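Long-range contacts in H subunit of photosynthetic reaction center complex (PDB 6Z5S), which probably caps the cytoplasmic side of the photosynthetic reaction centre and helps to support electron and proton transfer to its quinones: residues D[149-154]-D[202-207]; D[176-181]-D[191-196]; D[216-221]-D[233-238]. All coordinates share one frame; numbering follows the deposited sequence.

Interaction 1: D[149-154]-D[202-207]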
# COMPACT_ATOMS: atom_id res chain seq x y z
N GLY D 149 -14.23 -1.25 -41.64
CA GLY D 149 -14.15 -2.09 -42.81
C GLY D 149 -14.17 -3.56 -42.47
O GLY D 149 -14.82 -4.35 -43.17
N MET D 150 -13.48 -3.95 -41.41
CA MET D 150 -13.46 -5.34 -41.00
C MET D 150 -14.89 -5.80 -40.71
O MET D 150 -15.61 -5.14 -39.96
CB MET D 150 -12.61 -5.54 -39.75
CG MET D 150 -11.16 -5.13 -39.87
SD MET D 150 -10.27 -5.66 -38.40
CE MET D 150 -8.68 -4.87 -38.62
N PRO D 151 -15.33 -6.91 -41.31
CA PRO D 151 -16.66 -7.44 -40.96
C PRO D 151 -16.60 -8.21 -39.65
O PRO D 151 -15.76 -9.10 -39.47
CB PRO D 151 -17.00 -8.35 -42.15
CG PRO D 151 -15.71 -8.67 -42.78
CD PRO D 151 -14.74 -7.58 -42.48
N VAL D 152 -17.50 -7.87 -38.75
CA VAL D 152 -17.54 -8.48 -37.43
C VAL D 152 -18.25 -9.82 -37.51
O VAL D 152 -19.29 -9.96 -38.19
CB VAL D 152 -18.23 -7.54 -36.42
CG1 VAL D 152 -19.63 -7.24 -36.88
CG2 VAL D 152 -18.24 -8.16 -35.04
N VAL D 153 -17.71 -10.80 -36.80
CA VAL D 153 -18.16 -12.18 -36.84
C VAL D 153 -18.62 -12.59 -35.45
O VAL D 153 -18.09 -12.14 -34.43
CB VAL D 153 -17.04 -13.11 -37.36
CG1 VAL D 153 -15.92 -13.23 -36.34
CG2 VAL D 153 -17.57 -14.47 -37.72
N GLY D 154 -19.64 -13.45 -35.40
CA GLY D 154 -20.21 -13.90 -34.15
C GLY D 154 -19.30 -14.80 -33.35
O GLY D 154 -18.08 -14.80 -33.54
N PHE D 202 -7.59 -13.33 -38.18
CA PHE D 202 -7.47 -13.75 -39.57
C PHE D 202 -7.66 -12.59 -40.54
O PHE D 202 -6.72 -12.19 -41.24
CB PHE D 202 -8.47 -14.87 -39.83
CG PHE D 202 -9.75 -14.73 -39.04
CD1 PHE D 202 -9.82 -15.22 -37.74
CD2 PHE D 202 -10.87 -14.12 -39.57
CE1 PHE D 202 -10.97 -15.09 -37.00
CE2 PHE D 202 -12.02 -13.99 -38.83
CZ PHE D 202 -12.07 -14.48 -37.55
N GLY D 203 -8.86 -12.02 -40.58
CA GLY D 203 -9.13 -10.85 -41.39
C GLY D 203 -10.07 -9.86 -40.74
O GLY D 203 -10.29 -8.77 -41.28
N LYS D 204 -10.63 -10.22 -39.59
CA LYS D 204 -11.85 -9.59 -39.11
C LYS D 204 -11.74 -9.36 -37.61
O LYS D 204 -10.71 -9.61 -36.99
CB LYS D 204 -13.05 -10.48 -39.48
CG LYS D 204 -13.29 -10.58 -40.97
CD LYS D 204 -14.48 -11.46 -41.31
CE LYS D 204 -14.19 -12.93 -41.14
NZ LYS D 204 -13.17 -13.41 -42.11
N VAL D 205 -12.83 -8.85 -37.03
CA VAL D 205 -12.95 -8.67 -35.59
C VAL D 205 -13.99 -9.65 -35.08
O VAL D 205 -15.05 -9.83 -35.69
CB VAL D 205 -13.32 -7.21 -35.23
CG1 VAL D 205 -14.63 -6.81 -35.88
CG2 VAL D 205 -13.40 -7.04 -33.73
N SER D 206 -13.68 -10.30 -33.96
CA SER D 206 -14.47 -11.42 -33.47
C SER D 206 -15.04 -11.11 -32.10
O SER D 206 -14.34 -10.59 -31.22
CB SER D 206 -13.61 -12.68 -33.39
OG SER D 206 -12.63 -12.55 -32.38
N VAL D 207 -16.31 -11.44 -31.92
CA VAL D 207 -17.01 -11.30 -30.65
C VAL D 207 -17.51 -12.67 -30.25
O VAL D 207 -18.32 -13.27 -30.96
CB VAL D 207 -18.16 -10.30 -30.74
CG1 VAL D 207 -19.05 -10.41 -29.52
CG2 VAL D 207 -17.62 -8.90 -30.87

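Interaction 2: D[176-181]-D[191-196]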
# COMPACT_ATOMS: atom_id res chain seq x y z
N ARG D 176 -14.51 3.58 -27.43
CA ARG D 176 -15.47 2.90 -26.56
C ARG D 176 -16.37 1.93 -27.31
O ARG D 176 -16.63 0.83 -26.82
CB ARG D 176 -16.34 3.91 -25.81
CG ARG D 176 -15.58 4.93 -24.99
CD ARG D 176 -14.43 4.32 -24.22
NE ARG D 176 -14.84 3.73 -22.96
CZ ARG D 176 -14.78 4.34 -21.78
NH1 ARG D 176 -14.33 5.58 -21.69
NH2 ARG D 176 -15.18 3.71 -20.69
N TYR D 177 -16.86 2.30 -28.49
CA TYR D 177 -17.79 1.45 -29.22
C TYR D 177 -17.39 1.38 -30.68
O TYR D 177 -16.82 2.31 -31.24
CB TYR D 177 -19.22 1.97 -29.11
CG TYR D 177 -19.72 2.03 -27.70
CD1 TYR D 177 -20.30 0.92 -27.10
CD2 TYR D 177 -19.60 3.19 -26.95
CE1 TYR D 177 -20.75 0.97 -25.81
CE2 TYR D 177 -20.05 3.24 -25.66
CZ TYR D 177 -20.62 2.13 -25.09
OH TYR D 177 -21.07 2.19 -23.79
N LEU D 178 -17.70 0.24 -31.29
CA LEU D 178 -17.65 0.06 -32.74
C LEU D 178 -19.07 0.04 -33.27
O LEU D 178 -19.90 -0.72 -32.79
CB LEU D 178 -16.95 -1.25 -33.12
CG LEU D 178 -15.59 -1.54 -32.50
CD1 LEU D 178 -15.10 -2.89 -32.98
CD2 LEU D 178 -14.60 -0.45 -32.84
N GLU D 179 -19.35 0.90 -34.24
CA GLU D 179 -20.62 0.83 -34.93
C GLU D 179 -20.57 -0.33 -35.91
O GLU D 179 -19.57 -0.55 -36.58
CB GLU D 179 -20.91 2.13 -35.67
CG GLU D 179 -22.39 2.41 -35.84
CD GLU D 179 -22.67 3.87 -36.12
OE1 GLU D 179 -21.73 4.59 -36.50
OE2 GLU D 179 -23.83 4.29 -35.95
N VAL D 180 -21.66 -1.08 -35.99
CA VAL D 180 -21.74 -2.26 -36.83
C VAL D 180 -22.98 -2.16 -37.69
O VAL D 180 -24.10 -2.14 -37.17
CB VAL D 180 -21.77 -3.55 -36.01
CG1 VAL D 180 -21.98 -4.72 -36.92
CG2 VAL D 180 -20.47 -3.71 -35.24
N GLU D 181 -22.77 -2.06 -39.00
CA GLU D 181 -23.83 -2.28 -39.97
C GLU D 181 -24.21 -3.75 -39.92
O GLU D 181 -23.40 -4.60 -40.30
CB GLU D 181 -23.36 -1.87 -41.36
CG GLU D 181 -24.40 -1.96 -42.44
CD GLU D 181 -25.50 -0.94 -42.27
OE1 GLU D 181 -25.25 0.12 -41.66
OE2 GLU D 181 -26.62 -1.19 -42.76
N LEU D 191 -21.19 -1.90 -30.47
CA LEU D 191 -20.48 -3.04 -29.90
C LEU D 191 -19.41 -2.51 -28.97
O LEU D 191 -18.48 -1.82 -29.44
CB LEU D 191 -19.87 -3.89 -31.01
CG LEU D 191 -18.73 -4.82 -30.63
CD1 LEU D 191 -19.20 -5.85 -29.64
CD2 LEU D 191 -18.19 -5.49 -31.87
N PRO D 192 -19.49 -2.77 -27.67
CA PRO D 192 -18.47 -2.27 -26.76
C PRO D 192 -17.11 -2.87 -27.08
O PRO D 192 -16.99 -4.06 -27.35
CB PRO D 192 -18.97 -2.72 -25.38
CG PRO D 192 -20.41 -2.99 -25.57
CD PRO D 192 -20.56 -3.49 -26.96
N VAL D 193 -16.09 -2.01 -27.07
CA VAL D 193 -14.74 -2.47 -27.40
C VAL D 193 -14.27 -3.60 -26.50
O VAL D 193 -13.72 -4.59 -27.03
CB VAL D 193 -13.77 -1.27 -27.40
CG1 VAL D 193 -12.34 -1.76 -27.53
CG2 VAL D 193 -14.10 -0.32 -28.53
N PRO D 194 -14.45 -3.56 -25.18
CA PRO D 194 -13.99 -4.68 -24.35
C PRO D 194 -14.64 -6.01 -24.69
O PRO D 194 -14.09 -7.05 -24.33
CB PRO D 194 -14.34 -4.23 -22.93
CG PRO D 194 -14.37 -2.77 -23.00
CD PRO D 194 -14.94 -2.45 -24.34
N PHE D 195 -15.78 -6.00 -25.36
CA PHE D 195 -16.45 -7.23 -25.76
C PHE D 195 -16.02 -7.70 -27.13
O PHE D 195 -16.62 -8.63 -27.67
CB PHE D 195 -17.96 -7.04 -25.73
CG PHE D 195 -18.56 -7.17 -24.37
CD1 PHE D 195 -18.68 -8.41 -23.77
CD2 PHE D 195 -19.01 -6.06 -23.68
CE1 PHE D 195 -19.24 -8.54 -22.53
CE2 PHE D 195 -19.56 -6.19 -22.43
CZ PHE D 195 -19.68 -7.43 -21.86
N ALA D 196 -15.00 -7.09 -27.72
CA ALA D 196 -14.56 -7.44 -29.05
C ALA D 196 -13.05 -7.63 -29.06
O ALA D 196 -12.32 -6.97 -28.32
CB ALA D 196 -14.94 -6.37 -30.08

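Interaction 3: D[216-221]-D[233-238]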
# COMPACT_ATOMS: atom_id res chain seq x y z
N ALA D 216 -28.51 -8.71 -34.59
CA ALA D 216 -29.75 -8.03 -34.93
C ALA D 216 -30.46 -7.52 -33.68
O ALA D 216 -31.15 -6.50 -33.74
CB ALA D 216 -30.66 -8.95 -35.72
N GLY D 217 -30.31 -8.21 -32.56
CA GLY D 217 -31.03 -7.87 -31.35
C GLY D 217 -30.37 -6.89 -30.42
O GLY D 217 -30.95 -6.55 -29.40
N VAL D 218 -29.16 -6.44 -30.74
CA VAL D 218 -28.48 -5.47 -29.87
C VAL D 218 -29.33 -4.21 -29.76
O VAL D 218 -29.83 -3.71 -30.79
CB VAL D 218 -27.09 -5.14 -30.44
CG1 VAL D 218 -26.40 -4.10 -29.58
CG2 VAL D 218 -26.25 -6.39 -30.52
N PRO D 219 -29.56 -3.68 -28.56
CA PRO D 219 -30.41 -2.49 -28.43
C PRO D 219 -29.81 -1.30 -29.17
O PRO D 219 -28.65 -0.94 -28.97
CB PRO D 219 -30.45 -2.25 -26.92
CG PRO D 219 -30.06 -3.54 -26.31
CD PRO D 219 -29.09 -4.15 -27.26
N THR D 220 -30.62 -0.69 -30.03
CA THR D 220 -30.16 0.40 -30.87
C THR D 220 -30.34 1.74 -30.17
O THR D 220 -31.28 1.95 -29.40
CB THR D 220 -30.91 0.42 -32.19
OG1 THR D 220 -32.31 0.57 -31.94
CG2 THR D 220 -30.67 -0.88 -32.94
N THR D 221 -29.42 2.66 -30.45
CA THR D 221 -29.49 4.01 -29.89
C THR D 221 -30.51 4.84 -30.66
O THR D 221 -30.65 4.71 -31.88
CB THR D 221 -28.12 4.67 -29.94
OG1 THR D 221 -28.23 6.05 -29.57
CG2 THR D 221 -27.52 4.57 -31.33
N ASP D 233 -25.88 1.11 -20.86
CA ASP D 233 -26.12 -0.08 -20.06
C ASP D 233 -26.85 -1.15 -20.84
O ASP D 233 -26.54 -2.33 -20.71
CB ASP D 233 -26.88 0.23 -18.77
CG ASP D 233 -25.96 0.59 -17.63
OD1 ASP D 233 -24.74 0.38 -17.75
OD2 ASP D 233 -26.47 0.95 -16.55
N LYS D 234 -27.82 -0.76 -21.68
CA LYS D 234 -28.57 -1.78 -22.41
C LYS D 234 -27.67 -2.55 -23.36
O LYS D 234 -27.79 -3.77 -23.48
CB LYS D 234 -29.73 -1.14 -23.15
CG LYS D 234 -30.95 -1.00 -22.29
CD LYS D 234 -32.09 -0.37 -23.04
CE LYS D 234 -33.24 -0.06 -22.11
NZ LYS D 234 -34.29 0.72 -22.81
N ILE D 235 -26.74 -1.87 -24.03
CA ILE D 235 -25.87 -2.54 -24.98
C ILE D 235 -24.87 -3.43 -24.26
O ILE D 235 -24.72 -4.62 -24.59
CB ILE D 235 -25.16 -1.50 -25.87
CG1 ILE D 235 -26.18 -0.84 -26.80
CG2 ILE D 235 -24.07 -2.15 -26.68
CD1 ILE D 235 -25.75 0.51 -27.29
N CYS D 236 -24.17 -2.88 -23.26
CA CYS D 236 -23.23 -3.71 -22.51
C CYS D 236 -23.94 -4.87 -21.83
O CYS D 236 -23.35 -5.95 -21.68
CB CYS D 236 -22.46 -2.88 -21.50
SG CYS D 236 -21.77 -1.35 -22.14
N ALA D 237 -25.20 -4.71 -21.45
CA ALA D 237 -25.94 -5.78 -20.81
C ALA D 237 -26.36 -6.84 -21.81
O ALA D 237 -26.34 -8.03 -21.50
CB ALA D 237 -27.15 -5.21 -20.08
N TYR D 238 -26.77 -6.42 -23.01
CA TYR D 238 -27.06 -7.39 -24.05
C TYR D 238 -25.84 -8.24 -24.35
O TYR D 238 -25.96 -9.45 -24.59
CB TYR D 238 -27.54 -6.69 -25.31
CG TYR D 238 -27.95 -7.64 -26.40
CD1 TYR D 238 -29.25 -8.10 -26.48
CD2 TYR D 238 -27.05 -8.08 -27.35
CE1 TYR D 238 -29.63 -8.97 -27.47
CE2 TYR D 238 -27.42 -8.95 -28.33
CZ TYR D 238 -28.71 -9.39 -28.39
OH TYR D 238 -29.09 -10.26 -29.38

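Interaction 1: D[149-154]-D[202-207]
Lys204 lies across Pro151, the two side chains crossing at about a right angle. Starting at the backbone, CB of Lys204 sits beside the carbonyl oxygen Pro151 O. CG comes next to both that oxygen and the proline ring, 3.6 Å from Pro151 CG. CD makes the nearest approach of the lysine chain to the ring, 3.4 Å from the same Pro151 CG. The chain then bends at chi3 (-75°), which places CE at the edge of the Phe202 ring and in its plane. A second bend at chi4 carries NZ away from 149-154, and the contact here therefore belongs to the aliphatic part of the lysine.

Beyond this crossing the backbones join as a short parallel bridge between Val153 and Ser206. Val153 uses both its backbone N-H and its C=O: Val153 N donates to Val205 O at 3.0 Å, and Val153 O accepts from Val207 N at 3.2 Å. Val205 O also receives a CA-H...O contact from Val152 CA at 3.3 Å. In Val153, CG1 stands between the backbone N and the carbonyl carbon, from where it meets Ser206 CA at 3.7 Å and the edge of the Phe202 ring at CZ, 4.2 Å away. On the other face of the pair, Val152 CB rests against Val205 CG1 at 3.7 Å.

This two-strand parallel ribbon lies within the PRC-barrel region, against the antiparallel sheet. Val152 and Val207 both pack on Leu191 of strand 188-192, whereas Pro151 touches Thr162 and Val205 touches Val163 on strand 161-169. Backbone hydrogen bonds between Met150 and Val163 and between Ser206 and Leu197 join the ribbon to strand 161-169 and to the loop following strand 188-192.

Interaction 2: D[176-181]-D[191-196]
Tyr177 and Pro192 face each other in a beta hairpin of the PRC-barrel region, formed by strands 174-182 and 188-192. They make an antiparallel non-hydrogen-bonded pair, a position that suits proline, which has no N-H to give. The hydrogen-bonded pair beside it is Leu178 with Leu191, whose amides exchange two bonds: Leu178 N to Leu191 O at 2.9 Å and nearly straight (171°), and Leu191 N to Leu178 O, more bent. A third bond runs from Val193 N to Arg176 O. On the far edge of strand 174-182, Arg176 and Tyr177 together oppose Trp167 as a classic beta bulge.

The apolar contacts fall on two faces. On one, CE1 of the Tyr177 ring comes to 4.0 Å from Pro192 CG. On the other, the Leu178 and Leu191 side chains run alongside each other in the same direction, meeting at Leu178 CD1 and Leu191 CD2, and Val180 CG2 reaches Leu191 CB.

The polar end of Tyr177 belongs to another partnership, a hydrogen bond from OH to Glu232 of helix 229-245. A phenylalanine here would probably keep the proline contact but leave the Glu232 carboxylate without its hydroxyl mate. Past Pro192 the strand gives way to a 3-10 turn, in which Phe195 N bonds to Pro192 O at 3.0 Å.

Interaction 3: D[216-221]-D[233-238]
Val218 and Tyr238 cross at about a right angle, with the valine backbone laid over one face of the tyrosine ring. Val218 CA stands 3.9 Å from the ring centroid, only 12° off the ring normal, in a CH-pi contact above the centre of the ring. With Tyr238 CG anti to its backbone N (chi1 -176°), the ring is carried out beneath Val218. Over the same face lies Gly217 O, 3.4 Å from Tyr238 CE1, and on the same side of the ring, toward its CD2-CE2 edge, Val218 CG2 approaches Tyr238 CE2 at 3.6 Å. The phenol oxygen is held separately, by a hydrogen bond between Tyr238 OH and Gln214 O, and Phe103 meets the ring edge-to-face.

Pro219 approaches Tyr238 obliquely and nearer the backbone: its CD is 3.6 Å from Tyr238 CB. Its CG points to the preceding turn of the helix, 3.6 Å from Lys234 O and 4.0 Å from Lys234 CB. The remainder of the lysine chain extends away from the loop. Ile235 completes the helix side of the contact, with CG1 beside Pro219 O and CG2 4.2 Å from Val218 CG1.

No hydrogen bond crosses between the segments, which meet by apolar and ring contacts. Val218 and Ile235 also touch strand 188-192, on Val189 and on Leu190 and Pro192 respectively, so loop, helix and strand converge here. Lys234, Ile235 and Tyr238, spaced i, i+1, i+4, form one face of helix 229-245, and the loop packs on it through Val218 and Pro219 where this last helix of the H subunit meets the sheet of the PRC-barrel region.

How the interactions relate
Along the chain, 149-154 comes first and finds its partner only at 202-207, so interaction 1 closes a long loop that contains most of the antiparallel sheet. Interaction 2 is nested inside that loop as the hairpin of 176-181 with 191-196. Interaction 3 follows in series, where 216-221 meets 233-238 and closes a short loop leading into the C-terminal helix. Interaction 2 touches both others: Val152 and Val207 meet Val180 and Leu191 on one side, while Pro192 packs on Ile235 and Cys236 on the other. Interactions 1 and 3 remain about 8 Å apart at their nearest atoms, with the hairpin linking parallel ribbon and helix.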